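Local coordinates for LIM domain only protein 7 (Homo sapiens, PDB 2EAQ) that carries a PDZ domain that probably binds the C-terminal tails of partner proteins, as PDZ domains generally do, at residues I30-V35 with S44-D49; E51-N56 with D84-G89; L17-T22 with K74-G79. All coordinates share one frame; numbering follows the deposited sequence.

In the fold
Following the chain from its N terminus, strand 2-10 is succeeded by a loop; 17-22, the end of that loop and the start of strand 21-26, opens contact 3. Strand 29-35 then turns back along that strand, and contact 1 closes a short loop around helix 40-43 by laying 44-49 against 30-35. This loop lies wholly between the two segments of contact 3. Contact 2 opens next, at 51-56, so contacts 1 and 2 stand in series. The last turn of helix 65-78 and Gly79 (74-79) close contact 3 before strand 80-88 returns to 51-56; contacts 2 and 3 therefore cross. Together they tie strands 21-26 and 29-35, the pair 51-55 and 80-88, and helix 65-78 into one PDZ domain.

Contact 1 (I30-V35 with S44-D49). With NI (nickel (II) ion), chain C.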
loop_
_atom_site.group_PDB
_atom_site.type_symbol
_atom_site.label_atom_id
_atom_site.label_comp_id
_atom_site.label_asym_id
_atom_site.label_seq_id
_atom_site.Cartn_x
_atom_site.Cartn_y
_atom_site.Cartn_z
ATOM N N ILE A 30 6.288 -7.854 -1.323
ATOM C CA ILE A 30 6.187 -6.499 -1.929
ATOM C C ILE A 30 6.419 -5.505 -0.798
ATOM O O ILE A 30 5.997 -5.736 0.351
ATOM C CB ILE A 30 4.858 -6.223 -2.640
ATOM C CG1 ILE A 30 3.689 -6.695 -1.804
ATOM C CG2 ILE A 30 4.826 -6.912 -4.017
ATOM C CD1 ILE A 30 2.351 -6.074 -2.292
ATOM N N PHE A 31 7.074 -4.409 -1.121
ATOM C CA PHE A 31 7.494 -3.391 -0.142
ATOM C C PHE A 31 7.217 -2.002 -0.679
ATOM O O PHE A 31 6.984 -1.812 -1.866
ATOM C CB PHE A 31 8.999 -3.524 0.135
ATOM C CG PHE A 31 9.415 -4.898 0.598
ATOM C CD1 PHE A 31 9.592 -5.924 -0.330
ATOM C CD2 PHE A 31 9.527 -5.151 1.961
ATOM C CE1 PHE A 31 9.869 -7.239 0.122
ATOM C CE2 PHE A 31 9.811 -6.422 2.429
ATOM C CZ PHE A 31 9.977 -7.452 1.492
ATOM N N VAL A 32 7.200 -1.024 0.224
ATOM C CA VAL A 32 7.033 0.366 -0.214
ATOM C C VAL A 32 8.377 0.848 -0.759
ATOM O O VAL A 32 9.410 0.846 -0.065
ATOM C CB VAL A 32 6.555 1.239 0.953
ATOM C CG1 VAL A 32 6.515 2.664 0.514
ATOM C CG2 VAL A 32 5.169 0.773 1.413
ATOM N N ALA A 33 8.370 1.245 -2.034
ATOM C CA ALA A 33 9.624 1.718 -2.664
ATOM C C ALA A 33 9.881 3.217 -2.456
ATOM O O ALA A 33 11.024 3.692 -2.335
ATOM C CB ALA A 33 9.567 1.431 -4.156
ATOM N N SER A 34 8.797 3.990 -2.440
ATOM C CA SER A 34 8.922 5.450 -2.325
ATOM C C SER A 34 7.609 5.964 -1.763
ATOM O O SER A 34 6.548 5.320 -1.907
ATOM C CB SER A 34 9.160 6.041 -3.729
ATOM O OG SER A 34 7.993 5.934 -4.568
ATOM N N VAL A 35 7.695 7.117 -1.075
ATOM C CA VAL A 35 6.524 7.835 -0.498
ATOM C C VAL A 35 6.774 9.280 -0.839
ATOM O O VAL A 35 7.731 9.872 -0.352
ATOM C CB VAL A 35 6.418 7.600 1.016
ATOM C CG1 VAL A 35 5.181 8.351 1.550
ATOM C CG2 VAL A 35 6.228 6.168 1.324
ATOM N N SER A 44 -0.328 9.971 5.859
ATOM C CA SER A 44 -0.674 8.795 6.695
ATOM C C SER A 44 0.484 8.105 7.340
ATOM O O SER A 44 0.301 7.222 8.169
ATOM C CB SER A 44 -1.410 7.774 5.847
ATOM O OG SER A 44 -2.715 8.274 5.492
ATOM N N GLN A 45 1.686 8.529 6.983
ATOM C CA GLN A 45 2.935 8.023 7.560
ATOM C C GLN A 45 3.310 6.608 7.199
ATOM O O GLN A 45 3.868 5.846 7.997
ATOM C CB GLN A 45 3.071 8.352 9.076
ATOM C CG GLN A 45 3.058 9.898 9.277
ATOM C CD GLN A 45 3.270 10.407 10.650
ATOM O OE1 GLN A 45 2.837 11.565 10.974
ATOM N NE2 GLN A 45 3.938 9.632 11.461
ATOM N N LEU A 46 3.000 6.260 5.928
ATOM C CA LEU A 46 3.543 5.013 5.351
ATOM C C LEU A 46 5.018 5.292 5.136
ATOM O O LEU A 46 5.422 6.424 4.832
ATOM C CB LEU A 46 2.831 4.794 4.020
ATOM C CG LEU A 46 3.265 3.561 3.207
ATOM C CD1 LEU A 46 2.779 2.255 3.993
ATOM C CD2 LEU A 46 2.636 3.585 1.788
ATOM N N GLN A 47 5.856 4.280 5.295
ATOM C CA GLN A 47 7.307 4.497 5.126
ATOM C C GLN A 47 7.977 3.549 4.137
ATOM O O GLN A 47 7.545 2.409 3.988
ATOM C CB GLN A 47 8.016 4.355 6.482
ATOM C CG GLN A 47 7.543 5.472 7.444
ATOM C CD GLN A 47 8.166 5.429 8.813
ATOM O OE1 GLN A 47 9.093 4.698 9.079
ATOM N NE2 GLN A 47 7.628 6.283 9.712
ATOM N N VAL A 48 9.009 4.071 3.474
ATOM C CA VAL A 48 9.811 3.256 2.536
ATOM C C VAL A 48 10.333 2.054 3.299
ATOM O O VAL A 48 10.676 2.164 4.487
ATOM C CB VAL A 48 10.954 4.087 1.983
ATOM C CG1 VAL A 48 11.919 3.195 1.178
ATOM C CG2 VAL A 48 10.403 5.214 1.137
ATOM N N ASP A 49 10.324 0.896 2.608
ATOM C CA ASP A 49 10.736 -0.408 3.129
ATOM C C ASP A 49 9.692 -1.109 3.964
ATOM O O ASP A 49 9.913 -2.251 4.395
ATOM C CB ASP A 49 12.044 -0.316 3.927
ATOM C CG ASP A 49 13.280 -0.194 3.038
ATOM O OD1 ASP A 49 13.238 -0.617 1.875
ATOM O OD2 ASP A 49 14.323 0.299 3.544
HETATM NI NI NI C . 15.624 -0.504 1.591
HETATM O O HOH W 1 11.716 -0.726 -0.517
HETATM O O HOH W 2 16.652 -2.039 -0.044
HETATM O O HOH W 3 15.872 -2.566 2.634
HETATM O O HOH W 4 16.363 1.000 2.972
#
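Val32 and Leu46 meet tip to tip: the CG2 methyl of Val32 sits at the fork of Leu46, 3.8 Å from its CD2 and about equally near CG and CD1. The other branch of Val32, CG1, stands anti to the backbone N (chi1 175°) and lies 3.6 Å from Gln47 O. An alanine in place of Val32 would lose both methyls and would probably open a gap at the branched end of Leu46. Val35 CG2 rests 3.6 Å from Leu46 O and also approaches Val48 CG2, at 4.3 Å. In the PDZ fold this packing sets strand 29-35, which has a classic beta bulge where Ala33 and Ser34 both face Thr22, against the loop between helix 40-43 and strand 51-55; Leu46 continues inward to Phe21, Met83 and Val85. The polar contacts gather at Asp49. Its backbone N donates to Val32 O over 2.8 Å in a nearly straight bond (175°). A water donates both to Val32 O and to Asp49 OD1, so two donors grip that carbonyl. The Asp49 carboxylate chelates a nickel ion, OD1 at 2.4 Å and OD2 at 2.5 Å from the metal, alongside three water ligands.

Contact 2 (E51-N56 with D84-G89)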
loop_
_atom_site.group_PDB
_atom_site.type_symbol
_atom_site.label_atom_id
_atom_site.label_comp_id
_atom_site.label_asym_id
_atom_site.label_seq_id
_atom_site.Cartn_x
_atom_site.Cartn_y
_atom_site.Cartn_z
ATOM N N GLU A 51 6.936 -3.554 4.587
ATOM C CA GLU A 51 6.480 -4.708 3.787
ATOM C C GLU A 51 4.983 -4.663 3.723
ATOM O O GLU A 51 4.342 -4.499 4.785
ATOM C CB GLU A 51 6.929 -6.026 4.403
ATOM C CG GLU A 51 6.550 -7.186 3.431
ATOM C CD GLU A 51 6.839 -8.570 3.933
ATOM O OE1 GLU A 51 7.360 -8.712 5.045
ATOM O OE2 GLU A 51 6.474 -9.499 3.177
ATOM N N ILE A 52 4.412 -4.780 2.533
ATOM C CA ILE A 52 2.970 -4.687 2.377
ATOM C C ILE A 52 2.386 -6.102 2.494
ATOM O O ILE A 52 2.703 -7.018 1.708
ATOM C CB ILE A 52 2.627 -4.051 0.995
ATOM C CG1 ILE A 52 3.272 -2.665 0.943
ATOM C CG2 ILE A 52 1.132 -3.990 0.765
ATOM C CD1 ILE A 52 3.282 -1.990 -0.480
ATOM N N ILE A 53 1.528 -6.319 3.487
ATOM C CA ILE A 53 0.928 -7.609 3.699
ATOM C C ILE A 53 -0.442 -7.743 3.102
ATOM O O ILE A 53 -0.783 -8.762 2.523
ATOM C CB ILE A 53 0.897 -7.942 5.226
ATOM C CG1 ILE A 53 2.317 -7.889 5.813
ATOM C CG2 ILE A 53 0.264 -9.327 5.430
ATOM C CD1 ILE A 53 3.321 -8.727 5.131
ATOM N N ALA A 54 -1.238 -6.688 3.191
ATOM C CA ALA A 54 -2.584 -6.715 2.632
ATOM C C ALA A 54 -3.099 -5.292 2.422
ATOM O O ALA A 54 -2.585 -4.370 3.021
ATOM C CB ALA A 54 -3.592 -7.379 3.631
ATOM N N ILE A 55 -4.027 -5.134 1.501
ATOM C CA ILE A 55 -4.741 -3.857 1.385
ATOM C C ILE A 55 -6.229 -4.181 1.412
ATOM O O ILE A 55 -6.690 -5.104 0.720
ATOM C CB ILE A 55 -4.386 -3.029 0.147
ATOM C CG1 ILE A 55 -4.620 -3.834 -1.121
ATOM C CG2 ILE A 55 -2.984 -2.536 0.251
ATOM C CD1 ILE A 55 -4.503 -2.965 -2.426
ATOM N N ASN A 56 -6.985 -3.432 2.222
ATOM C CA ASN A 56 -8.410 -3.647 2.317
ATOM C C ASN A 56 -8.658 -5.157 2.534
ATOM O O ASN A 56 -8.105 -5.726 3.494
ATOM C CB ASN A 56 -9.074 -3.021 1.065
ATOM C CG ASN A 56 -8.774 -1.527 0.946
ATOM O OD1 ASN A 56 -8.679 -0.951 -0.169
ATOM N ND2 ASN A 56 -8.670 -0.876 2.098
ATOM N N ASP A 84 -2.174 -3.332 5.664
ATOM C CA ASP A 84 -1.513 -4.036 6.769
ATOM C C ASP A 84 -0.059 -4.152 6.347
ATOM O O ASP A 84 0.206 -4.651 5.236
ATOM C CB ASP A 84 -2.120 -5.417 6.973
ATOM C CG ASP A 84 -3.452 -5.361 7.626
ATOM O OD1 ASP A 84 -3.820 -4.280 8.059
ATOM O OD2 ASP A 84 -4.101 -6.407 7.721
ATOM N N VAL A 85 0.861 -3.599 7.111
ATOM C CA VAL A 85 2.265 -3.637 6.810
ATOM C C VAL A 85 3.077 -4.182 7.951
ATOM O O VAL A 85 2.629 -4.275 9.101
ATOM C CB VAL A 85 2.827 -2.210 6.402
ATOM C CG1 VAL A 85 1.944 -1.566 5.327
ATOM C CG2 VAL A 85 2.951 -1.307 7.582
ATOM N N ARG A 86 4.298 -4.560 7.637
ATOM C CA ARG A 86 5.288 -5.050 8.609
ATOM C C ARG A 86 6.461 -4.100 8.451
ATOM O O ARG A 86 7.056 -3.964 7.370
ATOM C CB ARG A 86 5.690 -6.478 8.251
ATOM C CG ARG A 86 6.689 -7.090 9.182
ATOM C CD ARG A 86 6.553 -8.605 9.155
ATOM N NE ARG A 86 5.150 -8.943 8.966
ATOM C CZ ARG A 86 4.525 -9.992 9.480
ATOM N NH1 ARG A 86 5.176 -10.844 10.251
ATOM N NH2 ARG A 86 3.240 -10.199 9.192
ATOM N N ARG A 87 6.844 -3.457 9.541
ATOM C CA ARG A 87 7.926 -2.486 9.588
ATOM C C ARG A 87 9.074 -3.075 10.360
ATOM O O ARG A 87 8.906 -3.492 11.517
ATOM C CB ARG A 87 7.426 -1.200 10.244
ATOM C CG ARG A 87 8.513 -0.115 10.269
ATOM C CD ARG A 87 7.976 1.250 10.649
ATOM N NE ARG A 87 7.034 1.715 9.626
ATOM C CZ ARG A 87 6.148 2.706 9.787
ATOM N NH1 ARG A 87 6.056 3.356 10.969
ATOM N NH2 ARG A 87 5.354 3.049 8.773
ATOM N N TYR A 88 10.238 -3.133 9.717
ATOM C CA TYR A 88 11.358 -3.755 10.409
ATOM C C TYR A 88 12.167 -2.709 11.147
ATOM O O TYR A 88 12.379 -1.604 10.655
ATOM C CB TYR A 88 12.191 -4.546 9.381
ATOM C CG TYR A 88 11.419 -5.701 8.720
ATOM C CD1 TYR A 88 11.483 -7.016 9.221
ATOM C CD2 TYR A 88 10.579 -5.460 7.608
ATOM C CE1 TYR A 88 10.735 -8.055 8.609
ATOM C CE2 TYR A 88 9.841 -6.465 7.017
ATOM C CZ TYR A 88 9.922 -7.755 7.501
ATOM O OH TYR A 88 9.230 -8.705 6.802
ATOM N N GLY A 89 12.603 -3.037 12.360
ATOM C CA GLY A 89 13.372 -2.073 13.127
ATOM C C GLY A 89 14.881 -2.224 12.962
ATOM O O GLY A 89 15.416 -1.490 12.085
#
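Glu51 to Ala54 and Asp84 to Arg86 form an antiparallel ladder in the larger sheet of the PDZ domain, the short segments running at 161° to each other and interrupted by a classic beta bulge. At one end Glu51 and Arg86 are a hydrogen-bonded pair: Glu51 N donates to Arg86 O (2.8 Å) and Arg86 N returns the bond to Glu51 O (2.9 Å). Ile52 and Val85 follow as a non-hydrogen-bonded pair. The bulge comes next, where Ile53 and Ala54 both face Asp84. Asp84 O is gripped twice, by Ile53 N at 2.8 Å and, less closely, by Ala54 N at 3.2 Å, while Asp84 N donates to Ala54 O at 2.9 Å. The extra residue shifts the register by one.

Glu51, Arg86, Ala54 and Asp84 share one face of the sheet. The Glu51 chain is extended, with CG anti to the backbone N (chi1 -174°), and its OE1 accepts a short bond from Tyr88 OH, 2.6 Å long. That oxygen lies at the edge of the Tyr88 ring, in its plane, and carboxylate and ring are turned only 18° apart. Glu51 OE1 is 4.5 Å from Arg86 NE, too far for a salt bridge and well out of the guanidinium plane, although the charges probably still attract. Arg86 NE instead pairs with Asp4, and Asp84 with Arg6.

The opposite face, with Ile52 and Val85, is turned to the core. There Ile52 meets Trp68 of helix 65-78 and Ile30 and Val32 of strand 29-35, while Val85 packs on Met5 and Ile7. Strand 80-88 thus lies between strand 2-10 and strand 51-55, and the helix covers part of the face that carries Ile52.

Contact 3 (L17-T22 with K74-G79); sequences LDFGFT and KAQETG
Asp18 and Gln76 bring their CA atoms within 6.6 Å of each other where the loop before strand 21-26 passes the last turn of helix 65-78, and no hydrogen bond joins the two segments. The contact is carried by Phe19 and Gln76. Phe19 presents the edge of its ring to the helix end: CZ lies 3.4 Å from Ala75 O and CE1 3.7 Å from Gly79 O, both oxygens near the ring plane. On the same rim, CE2 touches CB of Ala75 at 4.2 Å. Ala75 O is already engaged, since it accepts the backbone N of Gly79 as the helix closes.

The side chains of Gln76 and Phe19 run alongside and point opposite ways, with ring and amide planes 34° apart. The Gln76 chain is bent at chi2 (119°), and its terminal amide lies against the backbone of Asp18. There NE2 is 3.0 Å from Asp18 CA, an unusually tight approach that makes the modelled placement of the amide somewhat doubtful. Asp18 is tied to its own loop: its OD1 accepts Gly20 N at 2.8 Å through the anti lone pair, an Asx turn. Gly20 has a phi of 106°, where a side chain would press against the carbonyl O of Phe19.

Outside the contact, Phe19 and Gln76 both touch Gln11, and Phe19 also packs on Leu81 of strand 80-88. The sequence Asp18-Phe19-Gly20-Phe21 occupies the place of the GLGF carboxylate-binding loop of PDZ domains, whose backbone amides usually receive the C-terminal carboxylate of a peptide lying between strand 21-26 and helix 65-78. The contact joins that loop to the C-terminal end of the helix, consistent with one end of a peptide groove.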
loop_
_atom_site.group_PDB
_atom_site.type_symbol
_atom_site.label_atom_id
_atom_site.label_comp_id
_atom_site.label_asym_id
_atom_site.label_seq_id
_atom_site.Cartn_x
_atom_site.Cartn_y
_atom_site.Cartn_z
ATOM N N LEU A 17 -5.049 11.141 -9.365
ATOM C CA LEU A 17 -3.715 10.940 -8.812
ATOM C C LEU A 17 -3.705 9.672 -7.955
ATOM O O LEU A 17 -4.737 9.336 -7.358
ATOM C CB LEU A 17 -3.353 12.124 -7.928
ATOM C CG LEU A 17 -3.411 13.535 -8.525
ATOM C CD1 LEU A 17 -2.982 14.541 -7.470
ATOM C CD2 LEU A 17 -2.492 13.589 -9.728
ATOM N N ASP A 18 -2.578 8.976 -7.894
ATOM C CA ASP A 18 -2.496 7.802 -7.013
ATOM C C ASP A 18 -2.242 8.280 -5.576
ATOM O O ASP A 18 -2.142 9.463 -5.299
ATOM C CB ASP A 18 -1.414 6.823 -7.432
ATOM C CG ASP A 18 -0.062 7.465 -7.524
ATOM O OD1 ASP A 18 0.434 8.061 -6.544
ATOM O OD2 ASP A 18 0.549 7.398 -8.635
ATOM N N PHE A 19 -2.158 7.328 -4.666
ATOM C CA PHE A 19 -2.012 7.646 -3.245
ATOM C C PHE A 19 -0.678 8.216 -2.821
ATOM O O PHE A 19 -0.566 8.725 -1.713
ATOM C CB PHE A 19 -2.302 6.419 -2.386
ATOM C CG PHE A 19 -3.751 6.004 -2.354
ATOM C CD1 PHE A 19 -4.635 6.551 -1.435
ATOM C CD2 PHE A 19 -4.226 5.040 -3.234
ATOM C CE1 PHE A 19 -5.969 6.134 -1.372
ATOM C CE2 PHE A 19 -5.595 4.612 -3.195
ATOM C CZ PHE A 19 -6.453 5.174 -2.248
ATOM N N GLY A 20 0.313 8.182 -3.701
ATOM C CA GLY A 20 1.583 8.783 -3.306
ATOM C C GLY A 20 2.678 7.825 -2.983
ATOM O O GLY A 20 3.705 8.267 -2.503
ATOM N N PHE A 21 2.530 6.520 -3.260
ATOM C CA PHE A 21 3.651 5.630 -2.987
ATOM C C PHE A 21 3.781 4.684 -4.201
ATOM O O PHE A 21 2.849 4.533 -4.997
ATOM C CB PHE A 21 3.389 4.828 -1.686
ATOM C CG PHE A 21 2.311 3.820 -1.781
ATOM C CD1 PHE A 21 2.607 2.506 -2.066
ATOM C CD2 PHE A 21 0.965 4.176 -1.569
ATOM C CE1 PHE A 21 1.559 1.576 -2.149
ATOM C CE2 PHE A 21 -0.057 3.244 -1.662
ATOM C CZ PHE A 21 0.259 1.964 -1.955
ATOM N N THR A 22 4.972 4.115 -4.352
ATOM C CA THR A 22 5.208 3.081 -5.392
ATOM C C THR A 22 5.656 1.828 -4.647
ATOM O O THR A 22 6.150 1.887 -3.502
ATOM C CB THR A 22 6.271 3.460 -6.395
ATOM O OG1 THR A 22 7.513 3.674 -5.738
ATOM C CG2 THR A 22 5.846 4.753 -7.145
ATOM N N LYS A 74 -8.856 -0.833 -7.610
ATOM C CA LYS A 74 -10.125 -0.622 -6.927
ATOM C C LYS A 74 -9.976 0.374 -5.761
ATOM O O LYS A 74 -10.832 1.223 -5.565
ATOM C CB LYS A 74 -10.637 -1.981 -6.458
ATOM C CG LYS A 74 -11.996 -1.877 -5.751
ATOM C CD LYS A 74 -12.523 -3.274 -5.466
ATOM C CE LYS A 74 -13.846 -3.231 -4.733
ATOM N NZ LYS A 74 -14.171 -4.583 -4.209
ATOM N N ALA A 75 -8.885 0.305 -5.006
ATOM C CA ALA A 75 -8.705 1.247 -3.908
ATOM C C ALA A 75 -8.586 2.640 -4.484
ATOM O O ALA A 75 -9.008 3.577 -3.828
ATOM C CB ALA A 75 -7.407 0.863 -3.112
ATOM N N GLN A 76 -8.023 2.799 -5.689
ATOM C CA GLN A 76 -7.937 4.130 -6.296
ATOM C C GLN A 76 -9.333 4.599 -6.625
ATOM O O GLN A 76 -9.644 5.788 -6.541
ATOM C CB GLN A 76 -7.152 4.114 -7.588
ATOM C CG GLN A 76 -6.860 5.511 -7.996
ATOM C CD GLN A 76 -5.408 5.665 -8.040
ATOM O OE1 GLN A 76 -4.804 5.528 -9.085
ATOM N NE2 GLN A 76 -4.809 5.871 -6.892
ATOM N N GLU A 77 -10.189 3.686 -7.045
ATOM C CA GLU A 77 -11.557 4.062 -7.335
ATOM C C GLU A 77 -12.318 4.484 -6.079
ATOM O O GLU A 77 -13.017 5.512 -6.085
ATOM C CB GLU A 77 -12.335 2.911 -7.999
ATOM C CG GLU A 77 -13.612 3.490 -8.577
ATOM C CD GLU A 77 -14.242 2.701 -9.742
ATOM O OE1 GLU A 77 -15.443 2.956 -10.019
ATOM O OE2 GLU A 77 -13.545 1.860 -10.356
ATOM N N THR A 78 -12.169 3.785 -4.954
ATOM C CA THR A 78 -12.950 4.117 -3.728
ATOM C C THR A 78 -12.266 5.256 -2.934
ATOM O O THR A 78 -12.943 5.953 -2.124
ATOM C CB THR A 78 -13.064 2.920 -2.763
ATOM O OG1 THR A 78 -11.762 2.594 -2.262
ATOM C CG2 THR A 78 -13.641 1.701 -3.453
ATOM N N GLY A 79 -10.946 5.404 -3.099
ATOM C CA GLY A 79 -10.224 6.387 -2.310
ATOM C C GLY A 79 -9.846 5.926 -0.921
ATOM O O GLY A 79 -9.360 6.729 -0.102
#